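Local coordinates for conserved Archaeal protein (Sulfolobus acidocaldarius, PDB 4OPC) that reduces the double bonds of geranylgeranyl chains in archaeal membrane lipid precursors, using one bound FAD per subunit, at residues K6-I11 with S318-G323; P275-A280 with E440-L445; S399-G402 with L407-L410. All coordinates share one frame; numbering follows the deposited sequence.

Interaction 1: K6-I11 with S318-G323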
loop_
_atom_site.group_PDB
_atom_site.type_symbol
_atom_site.label_atom_id
_atom_site.label_comp_id
_atom_site.label_asym_id
_atom_site.label_seq_id
_atom_site.Cartn_x
_atom_site.Cartn_y
_atom_site.Cartn_z
ATOM N N LYS A 6 -26.094 -7.130 -17.272
ATOM C CA LYS A 6 -25.463 -5.897 -17.756
ATOM C C LYS A 6 -25.318 -4.852 -16.657
ATOM O O LYS A 6 -26.315 -4.362 -16.127
ATOM C CB LYS A 6 -26.278 -5.303 -18.908
ATOM C CG LYS A 6 -26.424 -6.222 -20.103
ATOM C CD LYS A 6 -25.259 -6.083 -21.063
ATOM C CE LYS A 6 -25.493 -6.913 -22.316
ATOM N NZ LYS A 6 -26.820 -6.623 -22.932
ATOM N N TYR A 7 -24.074 -4.501 -16.339
ATOM C CA TYR A 7 -23.768 -3.503 -15.324
ATOM C C TYR A 7 -22.948 -2.373 -15.932
ATOM O O TYR A 7 -22.355 -2.522 -16.997
ATOM C CB TYR A 7 -23.000 -4.134 -14.149
ATOM C CG TYR A 7 -23.900 -4.930 -13.230
ATOM C CD1 TYR A 7 -24.324 -6.198 -13.577
ATOM C CD2 TYR A 7 -24.335 -4.399 -12.023
ATOM C CE1 TYR A 7 -25.172 -6.924 -12.753
ATOM C CE2 TYR A 7 -25.187 -5.117 -11.193
ATOM C CZ TYR A 7 -25.587 -6.380 -11.554
ATOM O OH TYR A 7 -26.438 -7.112 -10.747
ATOM N N ASP A 8 -22.936 -1.228 -15.267
ATOM C CA ASP A 8 -22.076 -0.144 -15.704
ATOM C C ASP A 8 -20.644 -0.412 -15.266
ATOM O O ASP A 8 -19.711 -0.296 -16.071
ATOM C CB ASP A 8 -22.557 1.183 -15.135
ATOM C CG ASP A 8 -23.875 1.603 -15.723
ATOM O OD1 ASP A 8 -24.081 1.410 -16.950
ATOM O OD2 ASP A 8 -24.722 2.122 -14.966
ATOM N N VAL A 9 -20.479 -0.774 -13.993
ATOM C CA VAL A 9 -19.164 -1.000 -13.396
ATOM C C VAL A 9 -19.189 -2.294 -12.591
ATOM O O VAL A 9 -20.160 -2.559 -11.862
ATOM C CB VAL A 9 -18.779 0.166 -12.441
ATOM C CG1 VAL A 9 -17.416 -0.067 -11.811
ATOM C CG2 VAL A 9 -18.805 1.489 -13.190
ATOM N N LEU A 10 -18.133 -3.098 -12.719
ATOM C CA LEU A 10 -17.914 -4.262 -11.869
ATOM C C LEU A 10 -16.645 -4.052 -11.054
ATOM O O LEU A 10 -15.570 -3.842 -11.630
ATOM C CB LEU A 10 -17.778 -5.524 -12.717
ATOM C CG LEU A 10 -17.286 -6.780 -11.993
ATOM C CD1 LEU A 10 -18.291 -7.248 -10.940
ATOM C CD2 LEU A 10 -17.019 -7.875 -13.002
ATOM N N ILE A 11 -16.765 -4.112 -9.730
ATOM C CA ILE A 11 -15.607 -3.957 -8.841
ATOM C C ILE A 11 -15.278 -5.326 -8.296
ATOM O O ILE A 11 -16.146 -5.999 -7.726
ATOM C CB ILE A 11 -15.893 -2.977 -7.685
ATOM C CG1 ILE A 11 -16.328 -1.620 -8.244
ATOM C CG2 ILE A 11 -14.658 -2.832 -6.778
ATOM C CD1 ILE A 11 -16.973 -0.694 -7.202
ATOM N N SER A 318 -15.721 10.421 -15.504
ATOM C CA SER A 318 -15.358 11.127 -16.725
ATOM C C SER A 318 -15.607 10.273 -17.967
ATOM O O SER A 318 -16.131 10.765 -18.973
ATOM C CB SER A 318 -13.906 11.592 -16.661
ATOM O OG SER A 318 -13.753 12.571 -15.652
ATOM N N ALA A 319 -15.258 8.995 -17.889
ATOM C CA ALA A 319 -15.462 8.081 -19.009
ATOM C C ALA A 319 -16.936 7.941 -19.379
ATOM O O ALA A 319 -17.272 7.802 -20.561
ATOM C CB ALA A 319 -14.855 6.718 -18.702
ATOM N N PHE A 320 -17.819 7.970 -18.384
ATOM C CA PHE A 320 -19.250 7.924 -18.676
ATOM C C PHE A 320 -19.748 9.203 -19.351
ATOM O O PHE A 320 -20.745 9.173 -20.068
ATOM C CB PHE A 320 -20.070 7.533 -17.433
ATOM C CG PHE A 320 -20.173 6.047 -17.249
ATOM C CD1 PHE A 320 -21.118 5.317 -17.959
ATOM C CD2 PHE A 320 -19.308 5.373 -16.412
ATOM C CE1 PHE A 320 -21.201 3.940 -17.826
ATOM C CE2 PHE A 320 -19.381 3.993 -16.280
ATOM C CZ PHE A 320 -20.330 3.276 -16.989
ATOM N N GLU A 321 -19.030 10.307 -19.158
ATOM C CA GLU A 321 -19.346 11.571 -19.826
ATOM C C GLU A 321 -18.949 11.561 -21.295
ATOM O O GLU A 321 -19.629 12.144 -22.136
ATOM C CB GLU A 321 -18.586 12.729 -19.178
ATOM C CG GLU A 321 -18.926 13.023 -17.741
ATOM C CD GLU A 321 -18.070 14.141 -17.183
ATOM O OE1 GLU A 321 -17.269 14.722 -17.951
ATOM O OE2 GLU A 321 -18.195 14.448 -15.979
ATOM N N THR A 322 -17.808 10.940 -21.590
ATOM C CA THR A 322 -17.277 10.938 -22.952
ATOM C C THR A 322 -17.746 9.729 -23.736
ATOM O O THR A 322 -17.759 9.750 -24.969
ATOM C CB THR A 322 -15.740 10.929 -22.959
ATOM O OG1 THR A 322 -15.267 9.767 -22.266
ATOM C CG2 THR A 322 -15.184 12.170 -22.275
ATOM N N GLY A 323 -18.120 8.675 -23.016
ATOM C CA GLY A 323 -18.437 7.391 -23.618
ATOM C C GLY A 323 -17.199 6.608 -24.027
ATOM O O GLY A 323 -17.292 5.596 -24.723
#
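Asp8 and Phe320 make the first touch between the N-terminal strand region and the last turn of helix 302-322. At Asp8 the backbone takes non-extended angles (psi -48°) between two extended neighbours, and its CB points toward the helix. The CB atom lies 3.6 Å from CZ of Phe320, so the outer end of the ring rests on the aliphatic base of the aspartate. Farther out, Asp8 OD1 comes to 3.9 Å from Phe320 CE1, with the carboxylate turned 73° from the ring plane. This is van der Waals contact; the acid finds its polar partner elsewhere, since OD2 accepts a hydrogen bond from the backbone N of Lys31. Aspartate suits this place because its one-carbon arm can pack against an aromatic ring while its oxygen holds the neighbouring loop. Its backbone O also meets the ring, lying in plane at the edge, 3.7 Å from Phe320 CZ.

Val9 follows, on strand 9-12. With its CG1 anti to the backbone N (chi1 180°), the other methyl, CG2, is the branch that reaches the ring, 4.0 Å from Phe320 CE2, and it approaches obliquely. A branched valine is well suited to a buried strand position, since it can meet Phe320 with one side and Val155 of strand 153-156 with another. The phenylalanine is long enough to bridge the gap from the helix; the CA atoms of Asp8 and Phe320 are 9.1 Å apart. The contact is packing away from the cofactor, with the Val9 side chain about 14 Å from the flavin nucleotide. Beyond it, Phe325 stacks edge-to-face with Phe320, while strand 9-12 lies between the parallel strands 32-35 and 153-156 of the Rossmann-type fold of FAD-dependent oxidoreductases.

Interaction 2: P275-A280 with E440-L445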
loop_
_atom_site.group_PDB
_atom_site.type_symbol
_atom_site.label_atom_id
_atom_site.label_comp_id
_atom_site.label_asym_id
_atom_site.label_seq_id
_atom_site.Cartn_x
_atom_site.Cartn_y
_atom_site.Cartn_z
ATOM N N PRO A 275 3.897 2.574 -8.310
ATOM C CA PRO A 275 2.675 1.882 -8.752
ATOM C C PRO A 275 2.840 1.198 -10.108
ATOM O O PRO A 275 3.863 1.353 -10.783
ATOM C CB PRO A 275 1.634 3.006 -8.840
ATOM C CG PRO A 275 2.423 4.278 -8.922
ATOM C CD PRO A 275 3.742 4.037 -8.253
ATOM N N LEU A 276 1.832 0.419 -10.503
ATOM C CA LEU A 276 1.777 -0.099 -11.865
ATOM C C LEU A 276 2.036 1.043 -12.832
ATOM O O LEU A 276 1.465 2.120 -12.671
ATOM C CB LEU A 276 0.369 -0.618 -12.157
ATOM C CG LEU A 276 -0.068 -2.068 -11.984
ATOM C CD1 LEU A 276 -1.402 -2.253 -12.713
ATOM C CD2 LEU A 276 0.959 -3.072 -12.465
ATOM N N TYR A 277 2.886 0.817 -13.832
ATOM C CA TYR A 277 3.238 1.879 -14.770
ATOM C C TYR A 277 2.011 2.522 -15.404
ATOM O O TYR A 277 1.966 3.744 -15.562
ATOM C CB TYR A 277 4.200 1.372 -15.836
ATOM C CG TYR A 277 5.622 1.254 -15.348
ATOM C CD1 TYR A 277 6.250 2.328 -14.731
ATOM C CD2 TYR A 277 6.333 0.072 -15.487
ATOM C CE1 TYR A 277 7.563 2.233 -14.295
ATOM C CE2 TYR A 277 7.648 -0.029 -15.046
ATOM C CZ TYR A 277 8.239 1.052 -14.447
ATOM O OH TYR A 277 9.547 0.968 -14.005
ATOM N N THR A 278 1.022 1.701 -15.759
ATOM C CA THR A 278 -0.322 2.218 -15.981
ATOM C C THR A 278 -1.325 1.451 -15.140
ATOM O O THR A 278 -1.282 0.214 -15.064
ATOM C CB THR A 278 -0.759 2.226 -17.462
ATOM O OG1 THR A 278 -2.105 2.713 -17.531
ATOM C CG2 THR A 278 -0.712 0.828 -18.071
ATOM N N MET A 279 -2.231 2.195 -14.515
ATOM C CA MET A 279 -3.314 1.631 -13.721
ATOM C C MET A 279 -4.606 1.635 -14.527
ATOM O O MET A 279 -5.674 1.312 -14.002
ATOM C CB MET A 279 -3.480 2.420 -12.416
ATOM C CG MET A 279 -2.223 2.331 -11.541
ATOM S SD MET A 279 -2.188 3.552 -10.203
ATOM C CE MET A 279 -3.196 2.747 -8.979
ATOM N N ALA A 280 -4.508 1.963 -15.816
ATOM C CA ALA A 280 -5.675 2.004 -16.705
ATOM C C ALA A 280 -5.372 1.331 -18.032
ATOM O O ALA A 280 -4.283 1.502 -18.587
ATOM C CB ALA A 280 -6.104 3.450 -16.955
ATOM N N GLU A 440 12.541 5.045 -19.684
ATOM C CA GLU A 440 13.303 6.045 -18.940
ATOM C C GLU A 440 13.320 5.738 -17.445
ATOM O O GLU A 440 14.364 5.841 -16.793
ATOM C CB GLU A 440 12.727 7.446 -19.146
ATOM C CG GLU A 440 12.951 8.050 -20.508
ATOM C CD GLU A 440 12.506 9.498 -20.549
ATOM O OE1 GLU A 440 11.341 9.754 -20.922
ATOM O OE2 GLU A 440 13.317 10.377 -20.190
ATOM N N VAL A 441 12.169 5.367 -16.898
ATOM C CA VAL A 441 12.079 5.069 -15.474
ATOM C C VAL A 441 12.901 3.829 -15.141
ATOM O O VAL A 441 13.677 3.824 -14.177
ATOM C CB VAL A 441 10.615 4.861 -15.025
ATOM C CG1 VAL A 441 10.573 4.441 -13.559
ATOM C CG2 VAL A 441 9.812 6.138 -15.244
ATOM N N ASP A 442 12.746 2.787 -15.955
ATOM C CA ASP A 442 13.513 1.556 -15.784
ATOM C C ASP A 442 15.009 1.836 -15.807
ATOM O O ASP A 442 15.756 1.280 -15.003
ATOM C CB ASP A 442 13.152 0.526 -16.859
ATOM C CG ASP A 442 11.800 -0.135 -16.609
ATOM O OD1 ASP A 442 11.347 -0.159 -15.446
ATOM O OD2 ASP A 442 11.205 -0.651 -17.577
ATOM N N ASN A 443 15.447 2.703 -16.716
ATOM C CA ASN A 443 16.866 3.050 -16.776
ATOM C C ASN A 443 17.366 3.734 -15.502
ATOM O O ASN A 443 18.458 3.428 -15.014
ATOM C CB ASN A 443 17.188 3.893 -18.017
ATOM C CG ASN A 443 17.084 3.099 -19.302
ATOM O OD1 ASN A 443 17.062 1.867 -19.284
ATOM N ND2 ASN A 443 17.029 3.802 -20.431
ATOM N N VAL A 444 16.569 4.645 -14.956
ATOM C CA VAL A 444 16.930 5.307 -13.708
ATOM C C VAL A 444 17.099 4.272 -12.598
ATOM O O VAL A 444 18.062 4.307 -11.833
ATOM C CB VAL A 444 15.875 6.358 -13.296
ATOM C CG1 VAL A 444 16.111 6.839 -11.867
ATOM C CG2 VAL A 444 15.871 7.521 -14.271
ATOM N N LEU A 445 16.166 3.330 -12.523
ATOM C CA LEU A 445 16.224 2.290 -11.503
ATOM C C LEU A 445 17.412 1.344 -11.697
ATOM O O LEU A 445 18.097 1.013 -10.731
ATOM C CB LEU A 445 14.916 1.501 -11.486
ATOM C CG LEU A 445 13.702 2.314 -11.054
ATOM C CD1 LEU A 445 12.428 1.535 -11.309
ATOM C CD2 LEU A 445 13.795 2.674 -9.585
#
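Tyr277 and Val441 are the residues whose backbones come nearest, yet their CA atoms remain 9.4 Å apart, so side chains alone close the gap. Residues 275-280 form an irregular loop between strands 261-271 and 280-281, whereas 440-445 is continuous helix, with Leu445 N bonded to Val441 O. At Tyr277 the loop takes helical backbone angles, and its CB points toward the helix.

The tyrosine ring is long enough to carry a hydroxyl right up to the helix surface. Its OH donates a hydrogen bond of 2.6 Å to Asp442 OD1, meeting that oxygen from above the carboxylate, 38° out of its plane; ring and carboxylate planes are 74° apart. Val441 and the tyrosine run antiparallel alongside each other. The CG1 of Val441, set anti to the backbone N (chi1 175°), lies near the ring plane at the edge, 3.8 Å from Tyr277 CE1. One turn on, the CD1 methyl of Leu445 approaches the Tyr277 OH to 4.0 Å, so two apolar methyl groups lie near the hydroxyl. A phenylalanine in place of Tyr277 would probably keep much of the packing on Val441 but deprive Asp442 of this donor.

The same hydroxyl is also hydrogen-bonded to NE of Arg274, so it relays between a basic and an acidic side chain inside a mostly buried contact. The positive charge of Arg274 would be expected to polarise the O-H and strengthen its donation to Asp442, consistent with the short bond.

Interaction 3: S399-G402 with L407-L410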
loop_
_atom_site.group_PDB
_atom_site.type_symbol
_atom_site.label_atom_id
_atom_site.label_comp_id
_atom_site.label_asym_id
_atom_site.label_seq_id
_atom_site.Cartn_x
_atom_site.Cartn_y
_atom_site.Cartn_z
ATOM N N SER A 399 30.917 13.101 8.355
ATOM C CA SER A 399 32.214 13.274 7.707
ATOM C C SER A 399 33.359 12.731 8.556
ATOM O O SER A 399 34.474 12.563 8.065
ATOM C CB SER A 399 32.455 14.745 7.330
ATOM O OG SER A 399 32.547 15.579 8.476
ATOM N N GLY A 400 33.074 12.456 9.825
ATOM C CA GLY A 400 34.066 11.910 10.730
ATOM C C GLY A 400 34.055 10.394 10.801
ATOM O O GLY A 400 34.896 9.801 11.471
ATOM N N LEU A 401 33.115 9.760 10.107
ATOM C CA LEU A 401 32.973 8.306 10.157
ATOM C C LEU A 401 34.187 7.628 9.526
ATOM O O LEU A 401 34.539 7.906 8.380
ATOM C CB LEU A 401 31.680 7.877 9.454
ATOM C CG LEU A 401 31.321 6.393 9.433
ATOM C CD1 LEU A 401 31.138 5.856 10.843
ATOM C CD2 LEU A 401 30.058 6.168 8.610
ATOM N N GLY A 402 34.830 6.742 10.281
ATOM C CA GLY A 402 36.096 6.171 9.863
ATOM C C GLY A 402 36.055 4.732 9.390
ATOM O O GLY A 402 36.952 3.943 9.691
ATOM N N LEU A 407 26.302 5.037 3.744
ATOM C CA LEU A 407 25.735 6.329 4.124
ATOM C C LEU A 407 26.273 7.464 3.260
ATOM O O LEU A 407 25.570 8.436 3.017
ATOM C CB LEU A 407 26.028 6.641 5.587
ATOM C CG LEU A 407 25.229 5.815 6.595
ATOM C CD1 LEU A 407 25.820 6.084 7.972
ATOM C CD2 LEU A 407 23.747 6.156 6.540
ATOM N N PHE A 408 27.514 7.337 2.797
ATOM C CA PHE A 408 28.141 8.390 2.006
ATOM C C PHE A 408 27.514 8.560 0.622
ATOM O O PHE A 408 27.871 9.489 -0.098
ATOM C CB PHE A 408 29.654 8.163 1.882
ATOM C CG PHE A 408 30.403 8.336 3.183
ATOM C CD1 PHE A 408 30.684 9.601 3.675
ATOM C CD2 PHE A 408 30.832 7.231 3.907
ATOM C CE1 PHE A 408 31.377 9.766 4.877
ATOM C CE2 PHE A 408 31.522 7.381 5.109
ATOM C CZ PHE A 408 31.794 8.649 5.594
ATOM N N LYS A 409 26.606 7.668 0.248
ATOM C CA LYS A 409 25.914 7.780 -1.033
ATOM C C LYS A 409 24.618 8.560 -0.935
ATOM O O LYS A 409 23.864 8.623 -1.906
ATOM C CB LYS A 409 25.642 6.397 -1.619
ATOM C CG LYS A 409 26.903 5.756 -2.187
ATOM C CD LYS A 409 26.656 4.321 -2.591
ATOM C CE LYS A 409 27.861 3.725 -3.294
ATOM N NZ LYS A 409 28.134 4.392 -4.603
ATOM N N LEU A 410 24.362 9.172 0.217
ATOM C CA LEU A 410 23.047 9.770 0.451
ATOM C C LEU A 410 22.770 10.924 -0.517
ATOM O O LEU A 410 21.624 11.123 -0.941
ATOM C CB LEU A 410 22.911 10.248 1.895
ATOM C CG LEU A 410 21.535 10.843 2.222
ATOM C CD1 LEU A 410 20.468 9.769 2.067
ATOM C CD2 LEU A 410 21.506 11.448 3.616
#
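Leu407 and Phe408 both pack on Leu401 within a helix-loop-helix connection, the loop from helix 388-397 to helix 410-425 folding back on itself. Only four residues separate the two segments, and the second opens in a short 3-10 turn.

Leu407 comes first. It is buried, its CB points toward residues 399-402, and its CD1 methyl lies 4.3 Å from CD2 of Leu401, a loose methyl-to-methyl approach. Its side chain is also about 4 Å from the bound phospholipid and touches Leu358 and Ile398, surroundings in which a plain branched hydrocarbon is at home. Its backbone N bonds to Ser405 OG, which ties down the turn from the preceding side.

Phe408 is next along, and its ring extends far enough for its end to reach Leu401. CE2 comes to 4.0 Å from Leu401 CD2, and the two side chains pass at a slant. Leu401 can serve both partners because its CG stands anti to the backbone N (chi1 -178°), which sends the CD2 methyl in among Leu407 and Phe408 while CB stays close to the ring. The aromatic is largely solvent-facing; its ring packs against Leu401, and Ile398 also touches it.

Lys409 is the N-cap of helix 410-425, and its long arm suits the surface: NZ reaches the backbone O of Ser451 near the chain's end. Leu410, the first helical residue, turns inward onto Ala394 and Met395 of helix 388-397, and its N bonds to Leu407 O at 3.1 Å, joining the turn to the helix. The nearest approach between the loop and the turn is at the ring's far end, where Phe408 CZ lies 3.9 Å from Leu401 CB.

In the fold
The three contacts share no helix or strand. Interaction 1 joins the FAD-binding sheet to helix 302-322 and is partly buried; interaction 2, the most enclosed, ties a loop to helix 434-452; interaction 3 lies at the periphery, about 32 Å from the chain's centre, and closes a local loop nested in the sequence between the segments of interaction 2. Interactions 1 and 3 sit on opposite sides of the chain's centre, their own centres about 54 Å apart. In both, a phenylalanine at a partly open site packs on aliphatic carbon, whereas the buried interaction 2 adds a directed hydrogen bond between the tyrosine hydroxyl and an aspartate oxygen.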